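Long-range contact in tRNA (guanine-N(1)-)-methyltransferase (PDB 1OY5), which probably transfers a methyl group from S-adenosyl-L-methionine to N1 of guanosine-37 in various tRNAs, working as a homodimer: residues Phe8-Tyr21 and Gly142-Ser154. Numbering follows the deposited sequence.
Sequences FFVLTIFPHIISCY and GEIVALAVIDAVS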
loop_
_atom_site.group_PDB
_atom_site.type_symbol
_atom_site.label_atom_id
_atom_site.label_comp_id
_atom_site.label_asym_id
_atom_site.label_seq_id
_atom_site.Cartn_x
_atom_site.Cartn_y
_atom_site.Cartn_z
ATOM N N PHE A 8 -12.051 -0.975 13.485
ATOM C CA PHE A 8 -10.904 -1.739 13.030
ATOM C C PHE A 8 -10.007 -2.066 14.182
ATOM O O PHE A 8 -9.840 -1.263 15.113
ATOM C CB PHE A 8 -10.059 -0.944 12.029
ATOM C CG PHE A 8 -10.636 -0.877 10.653
ATOM C CD1 PHE A 8 -10.587 -1.972 9.799
ATOM C CD2 PHE A 8 -11.254 0.294 10.211
ATOM C CE1 PHE A 8 -11.146 -1.903 8.515
ATOM C CE2 PHE A 8 -11.788 0.379 8.904
ATOM C CZ PHE A 8 -11.734 -0.724 8.066
ATOM N N PHE A 9 -9.399 -3.255 14.113
ATOM C CA PHE A 9 -8.460 -3.710 15.131
ATOM C C PHE A 9 -7.232 -4.157 14.372
ATOM O O PHE A 9 -7.296 -5.085 13.594
ATOM C CB PHE A 9 -9.083 -4.833 15.941
ATOM C CG PHE A 9 -10.342 -4.434 16.606
ATOM C CD1 PHE A 9 -10.316 -3.722 17.782
ATOM C CD2 PHE A 9 -11.561 -4.702 16.026
ATOM C CE1 PHE A 9 -11.473 -3.334 18.383
ATOM C CE2 PHE A 9 -12.729 -4.283 16.621
ATOM C CZ PHE A 9 -12.680 -3.600 17.782
ATOM N N VAL A 10 -6.105 -3.498 14.571
ATOM C CA VAL A 10 -4.942 -3.804 13.738
ATOM C C VAL A 10 -3.810 -4.416 14.568
ATOM O O VAL A 10 -3.121 -3.692 15.324
ATOM C CB VAL A 10 -4.415 -2.531 13.031
ATOM C CG1 VAL A 10 -3.461 -2.885 12.005
ATOM C CG2 VAL A 10 -5.515 -1.783 12.413
ATOM N N LEU A 11 -3.618 -5.727 14.415
ATOM C CA LEU A 11 -2.579 -6.454 15.140
ATOM C C LEU A 11 -1.258 -6.206 14.459
ATOM O O LEU A 11 -1.070 -6.580 13.343
ATOM C CB LEU A 11 -2.833 -7.965 15.140
ATOM C CG LEU A 11 -3.734 -8.595 16.193
ATOM C CD1 LEU A 11 -5.063 -7.883 16.228
ATOM C CD2 LEU A 11 -3.912 -10.067 15.861
ATOM N N THR A 12 -0.318 -5.649 15.194
ATOM C CA THR A 12 0.962 -5.275 14.642
ATOM C C THR A 12 1.982 -5.063 15.736
ATOM O O THR A 12 1.626 -4.749 16.862
ATOM C CB THR A 12 0.816 -3.969 13.867
ATOM O OG1 THR A 12 2.098 -3.415 13.614
ATOM C CG2 THR A 12 0.229 -2.911 14.728
ATOM N N ILE A 13 3.242 -5.207 15.384
ATOM C CA ILE A 13 4.343 -4.936 16.291
ATOM C C ILE A 13 4.756 -3.484 16.125
ATOM O O ILE A 13 5.613 -3.025 16.855
ATOM C CB ILE A 13 5.539 -5.906 16.065
ATOM C CG1 ILE A 13 6.163 -5.752 14.686
ATOM C CG2 ILE A 13 5.081 -7.338 16.205
ATOM C CD1 ILE A 13 7.408 -6.591 14.511
ATOM N N PHE A 14 4.121 -2.762 15.191
ATOM C CA PHE A 14 4.384 -1.334 14.960
ATOM C C PHE A 14 3.057 -0.525 15.066
ATOM O O PHE A 14 2.548 0.078 14.110
ATOM C CB PHE A 14 5.085 -1.074 13.630
ATOM C CG PHE A 14 6.431 -1.779 13.481
ATOM C CD1 PHE A 14 7.454 -1.587 14.399
ATOM C CD2 PHE A 14 6.680 -2.621 12.383
ATOM C CE1 PHE A 14 8.624 -2.251 14.251
ATOM C CE2 PHE A 14 7.876 -3.271 12.234
ATOM C CZ PHE A 14 8.829 -3.108 13.152
ATOM N N PRO A 15 2.501 -0.516 16.263
ATOM C CA PRO A 15 1.267 0.223 16.505
ATOM C C PRO A 15 1.352 1.636 15.975
ATOM O O PRO A 15 0.427 2.069 15.321
ATOM C CB PRO A 15 1.160 0.272 18.058
ATOM C CG PRO A 15 2.231 -0.709 18.628
ATOM C CD PRO A 15 3.030 -1.199 17.473
ATOM N N HIS A 16 2.415 2.360 16.287
ATOM C CA HIS A 16 2.501 3.786 15.959
ATOM C C HIS A 16 2.362 4.099 14.499
ATOM O O HIS A 16 1.933 5.159 14.154
ATOM C CB HIS A 16 3.765 4.403 16.591
ATOM C CG HIS A 16 3.730 4.353 18.094
ATOM N ND1 HIS A 16 4.429 5.230 18.901
ATOM C CD2 HIS A 16 3.072 3.516 18.937
ATOM C CE1 HIS A 16 4.203 4.944 20.171
ATOM N NE2 HIS A 16 3.396 3.895 20.219
ATOM N N ILE A 17 2.704 3.165 13.631
ATOM C CA ILE A 17 2.503 3.385 12.216
ATOM C C ILE A 17 1.016 3.596 11.960
ATOM O O ILE A 17 0.643 4.496 11.232
ATOM C CB ILE A 17 3.054 2.239 11.379
ATOM C CG1 ILE A 17 4.567 2.333 11.298
ATOM C CG2 ILE A 17 2.517 2.318 9.991
ATOM C CD1 ILE A 17 5.253 1.030 10.951
ATOM N N ILE A 18 0.178 2.790 12.588
ATOM C CA ILE A 18 -1.253 2.877 12.399
ATOM C C ILE A 18 -1.823 4.146 13.065
ATOM O O ILE A 18 -2.606 4.881 12.478
ATOM C CB ILE A 18 -1.904 1.631 12.958
ATOM C CG1 ILE A 18 -1.144 0.389 12.500
ATOM C CG2 ILE A 18 -3.389 1.570 12.584
ATOM C CD1 ILE A 18 -1.140 0.180 11.064
ATOM N N SER A 19 -1.354 4.454 14.257
ATOM C CA SER A 19 -1.881 5.593 14.952
ATOM C C SER A 19 -1.429 6.820 14.171
ATOM O O SER A 19 -2.193 7.742 14.004
ATOM C CB SER A 19 -1.456 5.608 16.438
ATOM O OG SER A 19 -0.311 6.419 16.645
ATOM N N CYS A 20 -0.226 6.828 13.626
ATOM C CA CYS A 20 0.200 7.991 12.864
ATOM C C CYS A 20 -0.559 8.231 11.545
ATOM O O CYS A 20 -0.697 9.366 11.106
ATOM C CB CYS A 20 1.685 7.954 12.598
ATOM S SG CYS A 20 2.181 9.378 11.618
ATOM N N TYR A 21 -1.097 7.193 10.921
ATOM C CA TYR A 21 -1.796 7.374 9.639
ATOM C C TYR A 21 -3.191 7.860 9.907
ATOM O O TYR A 21 -3.766 8.500 9.067
ATOM C CB TYR A 21 -1.834 6.081 8.817
ATOM C CG TYR A 21 -2.389 6.268 7.401
ATOM C CD1 TYR A 21 -3.740 6.154 7.154
ATOM C CD2 TYR A 21 -1.555 6.576 6.326
ATOM C CE1 TYR A 21 -4.250 6.333 5.936
ATOM C CE2 TYR A 21 -2.049 6.762 5.091
ATOM C CZ TYR A 21 -3.416 6.641 4.887
ATOM O OH TYR A 21 -3.989 6.838 3.636
ATOM N N GLY A 142 2.800 -6.259 6.762
ATOM C CA GLY A 142 1.407 -6.010 6.397
ATOM C C GLY A 142 0.833 -4.692 6.821
ATOM O O GLY A 142 -0.309 -4.387 6.555
ATOM N N GLU A 143 1.621 -3.884 7.491
ATOM C CA GLU A 143 1.132 -2.595 7.950
ATOM C C GLU A 143 0.571 -1.740 6.804
ATOM O O GLU A 143 -0.492 -1.191 6.896
ATOM C CB GLU A 143 2.247 -1.841 8.672
ATOM C CG GLU A 143 2.455 -2.286 10.073
ATOM C CD GLU A 143 3.159 -3.621 10.236
ATOM O OE1 GLU A 143 3.168 -4.126 11.367
ATOM O OE2 GLU A 143 3.743 -4.184 9.301
ATOM N N ILE A 144 1.345 -1.587 5.753
ATOM C CA ILE A 144 0.966 -0.789 4.598
ATOM C C ILE A 144 -0.324 -1.283 3.922
ATOM O O ILE A 144 -1.072 -0.500 3.341
ATOM C CB ILE A 144 2.158 -0.813 3.584
ATOM C CG1 ILE A 144 3.246 0.145 4.043
ATOM C CG2 ILE A 144 1.736 -0.429 2.235
ATOM C CD1 ILE A 144 4.582 -0.077 3.325
ATOM N N VAL A 145 -0.584 -2.576 4.003
ATOM C CA VAL A 145 -1.747 -3.153 3.370
ATOM C C VAL A 145 -2.923 -2.944 4.270
ATOM O O VAL A 145 -4.062 -2.727 3.816
ATOM C CB VAL A 145 -1.546 -4.628 3.035
ATOM C CG1 VAL A 145 -2.852 -5.275 2.646
ATOM C CG2 VAL A 145 -0.519 -4.754 1.875
ATOM N N ALA A 146 -2.641 -2.959 5.554
ATOM C CA ALA A 146 -3.693 -2.704 6.529
ATOM C C ALA A 146 -4.180 -1.280 6.356
ATOM O O ALA A 146 -5.397 -1.024 6.389
ATOM C CB ALA A 146 -3.174 -2.919 7.954
ATOM N N LEU A 147 -3.246 -0.350 6.178
ATOM C CA LEU A 147 -3.617 1.048 6.086
ATOM C C LEU A 147 -4.431 1.274 4.793
ATOM O O LEU A 147 -5.497 1.913 4.806
ATOM C CB LEU A 147 -2.396 1.940 6.185
ATOM C CG LEU A 147 -1.619 2.006 7.518
ATOM C CD1 LEU A 147 -0.376 2.870 7.339
ATOM C CD2 LEU A 147 -2.443 2.572 8.626
ATOM N N ALA A 148 -3.958 0.692 3.692
ATOM C CA ALA A 148 -4.682 0.783 2.452
ATOM C C ALA A 148 -6.123 0.325 2.679
ATOM O O ALA A 148 -7.065 1.020 2.350
ATOM C CB ALA A 148 -4.028 -0.070 1.429
ATOM N N VAL A 149 -6.287 -0.834 3.293
ATOM C CA VAL A 149 -7.613 -1.340 3.580
ATOM C C VAL A 149 -8.456 -0.328 4.428
ATOM O O VAL A 149 -9.618 -0.076 4.125
ATOM C CB VAL A 149 -7.531 -2.695 4.288
ATOM C CG1 VAL A 149 -8.877 -3.103 4.791
ATOM C CG2 VAL A 149 -6.998 -3.762 3.361
ATOM N N ILE A 150 -7.852 0.222 5.491
ATOM C CA ILE A 150 -8.532 1.189 6.345
ATOM C C ILE A 150 -8.922 2.435 5.550
ATOM O O ILE A 150 -10.014 2.972 5.704
ATOM C CB ILE A 150 -7.633 1.561 7.526
ATOM C CG1 ILE A 150 -7.473 0.361 8.472
ATOM C CG2 ILE A 150 -8.260 2.662 8.328
ATOM C CD1 ILE A 150 -6.548 0.581 9.639
ATOM N N ASP A 151 -8.001 2.876 4.687
ATOM C CA ASP A 151 -8.196 4.048 3.842
ATOM C C ASP A 151 -9.317 3.828 2.842
ATOM O O ASP A 151 -10.217 4.631 2.738
ATOM C CB ASP A 151 -6.895 4.373 3.105
ATOM C CG ASP A 151 -6.927 5.715 2.412
ATOM O OD1 ASP A 151 -7.402 5.791 1.267
ATOM O OD2 ASP A 151 -6.439 6.753 2.898
ATOM N N ALA A 152 -9.246 2.733 2.099
ATOM C CA ALA A 152 -10.211 2.445 1.044
ATOM C C ALA A 152 -11.634 2.337 1.572
ATOM O O ALA A 152 -12.572 2.898 0.999
ATOM C CB ALA A 152 -9.822 1.156 0.291
ATOM N N VAL A 153 -11.772 1.581 2.644
ATOM C CA VAL A 153 -13.039 1.347 3.296
ATOM C C VAL A 153 -13.648 2.637 3.863
ATOM O O VAL A 153 -14.829 2.935 3.640
ATOM C CB VAL A 153 -12.878 0.310 4.401
ATOM C CG1 VAL A 153 -14.091 0.286 5.263
ATOM C CG2 VAL A 153 -12.642 -1.075 3.788
ATOM N N SER A 154 -12.819 3.419 4.539
ATOM C CA SER A 154 -13.253 4.647 5.183
ATOM C C SER A 154 -13.789 5.628 4.202
ATOM O O SER A 154 -14.764 6.308 4.501
ATOM C CB SER A 154 -12.107 5.309 5.936
ATOM O OG SER A 154 -11.780 4.607 7.127
#
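Two buried hydrogen bonds cross the contact, Tyr-21 OH to Asp-151 OD2 and Thr-12 OG1 to Glu-143 OE1. Tyr-21 OH donates to Asp-151 OD2 at 2.6 Å, meeting the carboxylate from above its plane, 47° out of it, while Asp-151 OD2 lies at the ring edge, in the plane of the Tyr-21 ring. Thr-12 OG1 donates a hydrogen bond to Glu-143 OE1, also at 2.6 Å, through the anti lone pair; a bend at chi2 (75°) folds the glutamate toward the threonine. The same OG1 accepts from Phe-14 N (2.6 Å), an ST turn.

The rest of the contact is apolar. Leu-147 lies against Tyr-21, its CD2 3.6 Å from Tyr-21 CB, and Ile-18 CD1 packs against the same methyl, the two side chains crossing at a slant. Ile-150 CG1 sits over the centre of the Phe-8 ring, 4.0 Å from its centroid, a CH-pi contact, as Val-153 CG1 approaches Phe-8 CZ at the ring edge. Val-10 CG2 meets Ile-150 CD1 tip to tip (3.8 Å). A phenylalanine in place of Tyr-21 would probably keep the leucine contact but leave Asp-151 OD2 without its phenolic donor.

Strand 8-12 runs antiparallel to helix 143-154 (172°), which packs on the parallel sheet of this SPOUT-clan fold. Further out, Arg-116 forms a salt bridge with Glu-143 OE2, and Ser-140 N of the second subunit bonds Asp-151 OD1. Both carboxylates thus have partners on each oxygen, which holds their rotation and ties the Tyr-21 end to the dimer interface.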